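Local coordinates for fluorescence recovery protein (Synechocystis sp., PDB 4JDX) that speeds the return of the active orange carotenoid protein to its resting form and promotes fluorescence recovery after photoprotective quenching, probably by weakening its phycobilisome binding, at residues 24-29 and 82-87. Sequence-based numbering, arbitrary orientation.
Sequences HALFRK and FVFAQL
A buried, wholly apolar helix-helix contact joins the long helix 17-47 to the short helix 80-89, its centre about 6 Å from the centre of the folded chain. The two segment axes come no closer than 11.9 Å and cross at 38°, a separation spanned by large side chains. Two phenylalanines do so. CE1 of Phe27 sits over one face of the Phe84 ring, displaced toward its rim, 3.4 Å from Phe84 CZ. The ring centroids lie 4.9 Å apart with planes inclined by 48°, so the pair is oblique. CG of Phe84 is anti to its carbonyl carbon (chi1 -83°), which carries the ring across to the long helix. There Leu26 adds CD2, 3.8 Å from Phe84 CE1. The Phe27 ring also touches Val83, its CZ 3.7 Å from Val83 CG1, while Leu87 CD1 approaches Phe27 CE1 at 4.0 Å. Phe84 also touches Ile109 of helix 103-114, tying a third helix to the cluster. An alanine in place of Phe84 would probably loosen this junction, since the ring's contacts with Phe27, Leu26 and Ile109 would be lost. With only carbon atoms meeting, cohesion here rests on van der Waals contact and the 215 Å² of surface buried between the segments.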
ATOM      1  N   HIS A  24     -28.921   0.464  -6.761  1.00 40.43           N
ATOM      2  CA  HIS A  24     -28.096   0.947  -5.659  1.00 48.06           C
ATOM      3  C   HIS A  24     -27.792  -0.179  -4.684  1.00 44.67           C
ATOM      4  O   HIS A  24     -26.659  -0.327  -4.220  1.00 51.40           O
ATOM      5  CB  HIS A  24     -28.804   2.085  -4.920  1.00 42.22           C
ATOM      6  CG  HIS A  24     -28.820   3.378  -5.671  1.00 50.82           C
ATOM      7  ND1 HIS A  24     -29.740   4.374  -5.418  1.00 60.13           N
ATOM      8  CD2 HIS A  24     -28.025   3.845  -6.662  1.00 54.96           C
ATOM      9  CE1 HIS A  24     -29.514   5.394  -6.224  1.00 62.70           C
ATOM     10  NE2 HIS A  24     -28.477   5.099  -6.990  1.00 54.65           N
ATOM     11  N   ALA A  25     -28.811  -0.977  -4.379  1.00 41.21           N
ATOM     12  CA  ALA A  25     -28.669  -2.070  -3.428  1.00 44.51           C
ATOM     13  C   ALA A  25     -27.722  -3.121  -3.991  1.00 42.41           C
ATOM     14  O   ALA A  25     -26.987  -3.775  -3.247  1.00 52.01           O
ATOM     15  CB  ALA A  25     -30.029  -2.683  -3.121  1.00 44.58           C
ATOM     16  N   LEU A  26     -27.736  -3.272  -5.309  1.00 40.16           N
ATOM     17  CA  LEU A  26     -26.883  -4.249  -5.972  1.00 52.04           C
ATOM     18  C   LEU A  26     -25.450  -3.731  -6.063  1.00 43.94           C
ATOM     19  O   LEU A  26     -24.496  -4.504  -5.981  1.00 46.10           O
ATOM     20  CB  LEU A  26     -27.422  -4.577  -7.365  1.00 44.29           C
ATOM     21  CG  LEU A  26     -26.600  -5.600  -8.148  1.00 40.10           C
ATOM     22  CD1 LEU A  26     -26.346  -6.845  -7.300  1.00 49.73           C
ATOM     23  CD2 LEU A  26     -27.299  -5.956  -9.453  1.00 45.28           C
ATOM     24  N   PHE A  27     -25.307  -2.418  -6.227  1.00 42.11           N
ATOM     25  CA  PHE A  27     -23.992  -1.780  -6.221  1.00 47.82           C
ATOM     26  C   PHE A  27     -23.278  -2.041  -4.904  1.00 37.79           C
ATOM     27  O   PHE A  27     -22.132  -2.484  -4.883  1.00 49.31           O
ATOM     28  CB  PHE A  27     -24.122  -0.266  -6.424  1.00 46.65           C
ATOM     29  CG  PHE A  27     -23.993   0.176  -7.858  1.00 47.38           C
ATOM     30  CD1 PHE A  27     -24.095  -0.730  -8.898  1.00 49.83           C
ATOM     31  CD2 PHE A  27     -23.757   1.506  -8.160  1.00 47.23           C
ATOM     32  CE1 PHE A  27     -23.972  -0.314 -10.210  1.00 56.37           C
ATOM     33  CE2 PHE A  27     -23.631   1.923  -9.470  1.00 52.63           C
ATOM     34  CZ  PHE A  27     -23.739   1.013 -10.494  1.00 50.94           C
ATOM     35  N   ARG A  28     -23.963  -1.760  -3.803  1.00 41.83           N
ATOM     36  CA  ARG A  28     -23.390  -1.949  -2.479  1.00 48.50           C
ATOM     37  C   ARG A  28     -23.016  -3.411  -2.261  1.00 43.79           C
ATOM     38  O   ARG A  28     -21.968  -3.715  -1.699  1.00 55.84           O
ATOM     39  CB  ARG A  28     -24.380  -1.489  -1.410  1.00 39.26           C
ATOM     40  CG  ARG A  28     -24.670   0.003  -1.454  1.00 44.49           C
ATOM     41  CD  ARG A  28     -25.538   0.436  -0.285  1.00 49.38           C
ATOM     42  NE  ARG A  28     -26.934   0.039  -0.458  1.00 63.75           N
ATOM     43  CZ  ARG A  28     -27.906   0.838  -0.894  1.00 71.79           C
ATOM     44  NH1 ARG A  28     -27.661   2.104  -1.209  1.00 70.62           N
ATOM     45  NH2 ARG A  28     -29.140   0.367  -1.014  1.00 54.06           N
ATOM     46  N   LYS A  29     -23.880  -4.311  -2.719  1.00 54.64           N
ATOM     47  CA  LYS A  29     -23.642  -5.742  -2.594  1.00 44.66           C
ATOM     48  C   LYS A  29     -22.340  -6.124  -3.296  1.00 41.39           C
ATOM     49  O   LYS A  29     -21.483  -6.791  -2.718  1.00 48.17           O
ATOM     50  CB  LYS A  29     -24.804  -6.515  -3.212  1.00 45.67           C
ATOM     51  CG  LYS A  29     -24.904  -7.963  -2.778  1.00 47.95           C
ATOM     52  CD  LYS A  29     -26.026  -8.664  -3.524  1.00 47.78           C
ATOM     53  CE  LYS A  29     -26.480  -9.925  -2.815  1.00 63.30           C
ATOM     54  NZ  LYS A  29     -27.701  -9.688  -1.993  1.00 77.15           N
ATOM     55  N   PHE A  82     -22.652   0.610 -18.414  1.00 45.84           N
ATOM     56  CA  PHE A  82     -21.305   0.100 -18.635  1.00 52.93           C
ATOM     57  C   PHE A  82     -20.760  -0.499 -17.346  1.00 47.26           C
ATOM     58  O   PHE A  82     -20.075  -1.521 -17.363  1.00 54.25           O
ATOM     59  CB  PHE A  82     -20.382   1.225 -19.119  1.00 48.03           C
ATOM     60  CG  PHE A  82     -20.804   1.844 -20.430  1.00 50.10           C
ATOM     61  CD1 PHE A  82     -21.570   1.134 -21.337  1.00 44.53           C
ATOM     62  CD2 PHE A  82     -20.430   3.138 -20.755  1.00 50.54           C
ATOM     63  CE1 PHE A  82     -21.955   1.700 -22.537  1.00 44.44           C
ATOM     64  CE2 PHE A  82     -20.815   3.707 -21.955  1.00 44.63           C
ATOM     65  CZ  PHE A  82     -21.577   2.988 -22.846  1.00 44.49           C
ATOM     66  N   VAL A  83     -21.082   0.140 -16.226  1.00 44.87           N
ATOM     67  CA  VAL A  83     -20.601  -0.303 -14.924  1.00 45.48           C
ATOM     68  C   VAL A  83     -21.093  -1.713 -14.627  1.00 40.53           C
ATOM     69  O   VAL A  83     -20.310  -2.583 -14.249  1.00 51.79           O
ATOM     70  CB  VAL A  83     -21.066   0.642 -13.793  1.00 52.77           C
ATOM     71  CG1 VAL A  83     -20.677   0.085 -12.425  1.00 44.40           C
ATOM     72  CG2 VAL A  83     -20.494   2.042 -13.993  1.00 45.85           C
ATOM     73  N   PHE A  84     -22.392  -1.938 -14.798  1.00 42.48           N
ATOM     74  CA  PHE A  84     -22.972  -3.255 -14.550  1.00 49.25           C
ATOM     75  C   PHE A  84     -22.306  -4.326 -15.405  1.00 44.73           C
ATOM     76  O   PHE A  84     -22.008  -5.420 -14.924  1.00 48.77           O
ATOM     77  CB  PHE A  84     -24.482  -3.241 -14.797  1.00 50.87           C
ATOM     78  CG  PHE A  84     -25.279  -2.727 -13.630  1.00 49.60           C
ATOM     79  CD1 PHE A  84     -25.214  -3.361 -12.405  1.00 43.39           C
ATOM     80  CD2 PHE A  84     -26.089  -1.613 -13.758  1.00 53.07           C
ATOM     81  CE1 PHE A  84     -25.938  -2.892 -11.329  1.00 61.56           C
ATOM     82  CE2 PHE A  84     -26.816  -1.143 -12.682  1.00 47.69           C
ATOM     83  CZ  PHE A  84     -26.740  -1.784 -11.469  1.00 51.42           C
ATOM     84  N   ALA A  85     -22.060  -4.000 -16.669  1.00 54.13           N
ATOM     85  CA  ALA A  85     -21.389  -4.914 -17.583  1.00 55.10           C
ATOM     86  C   ALA A  85     -20.027  -5.311 -17.024  1.00 49.40           C
ATOM     87  O   ALA A  85     -19.655  -6.486 -17.038  1.00 48.13           O
ATOM     88  CB  ALA A  85     -21.230  -4.266 -18.950  1.00 55.22           C
ATOM     89  N   GLN A  86     -19.289  -4.324 -16.529  1.00 49.52           N
ATOM     90  CA  GLN A  86     -17.970  -4.565 -15.950  1.00 47.49           C
ATOM     91  C   GLN A  86     -18.076  -5.460 -14.717  1.00 49.24           C
ATOM     92  O   GLN A  86     -17.328  -6.429 -14.572  1.00 51.48           O
ATOM     93  CB  GLN A  86     -17.304  -3.243 -15.569  1.00 55.49           C
ATOM     94  CG  GLN A  86     -15.853  -3.389 -15.141  1.00 68.23           C
ATOM     95  CD  GLN A  86     -14.947  -3.828 -16.282  1.00 79.92           C
ATOM     96  OE1 GLN A  86     -15.272  -3.639 -17.455  1.00 74.18           O
ATOM     97  NE2 GLN A  86     -13.806  -4.418 -15.943  1.00 79.02           N
ATOM     98  N   LEU A  87     -19.009  -5.124 -13.831  1.00 47.17           N
ATOM     99  CA  LEU A  87     -19.253  -5.905 -12.623  1.00 52.14           C
ATOM    100  C   LEU A  87     -19.591  -7.349 -12.965  1.00 51.73           C
ATOM    101  O   LEU A  87     -19.157  -8.279 -12.283  1.00 51.23           O
ATOM    102  CB  LEU A  87     -20.403  -5.292 -11.823  1.00 43.75           C
ATOM    103  CG  LEU A  87     -20.149  -3.889 -11.271  1.00 55.60           C
ATOM    104  CD1 LEU A  87     -21.403  -3.344 -10.596  1.00 43.44           C
ATOM    105  CD2 LEU A  87     -18.957  -3.894 -10.312  1.00 51.17           C
TER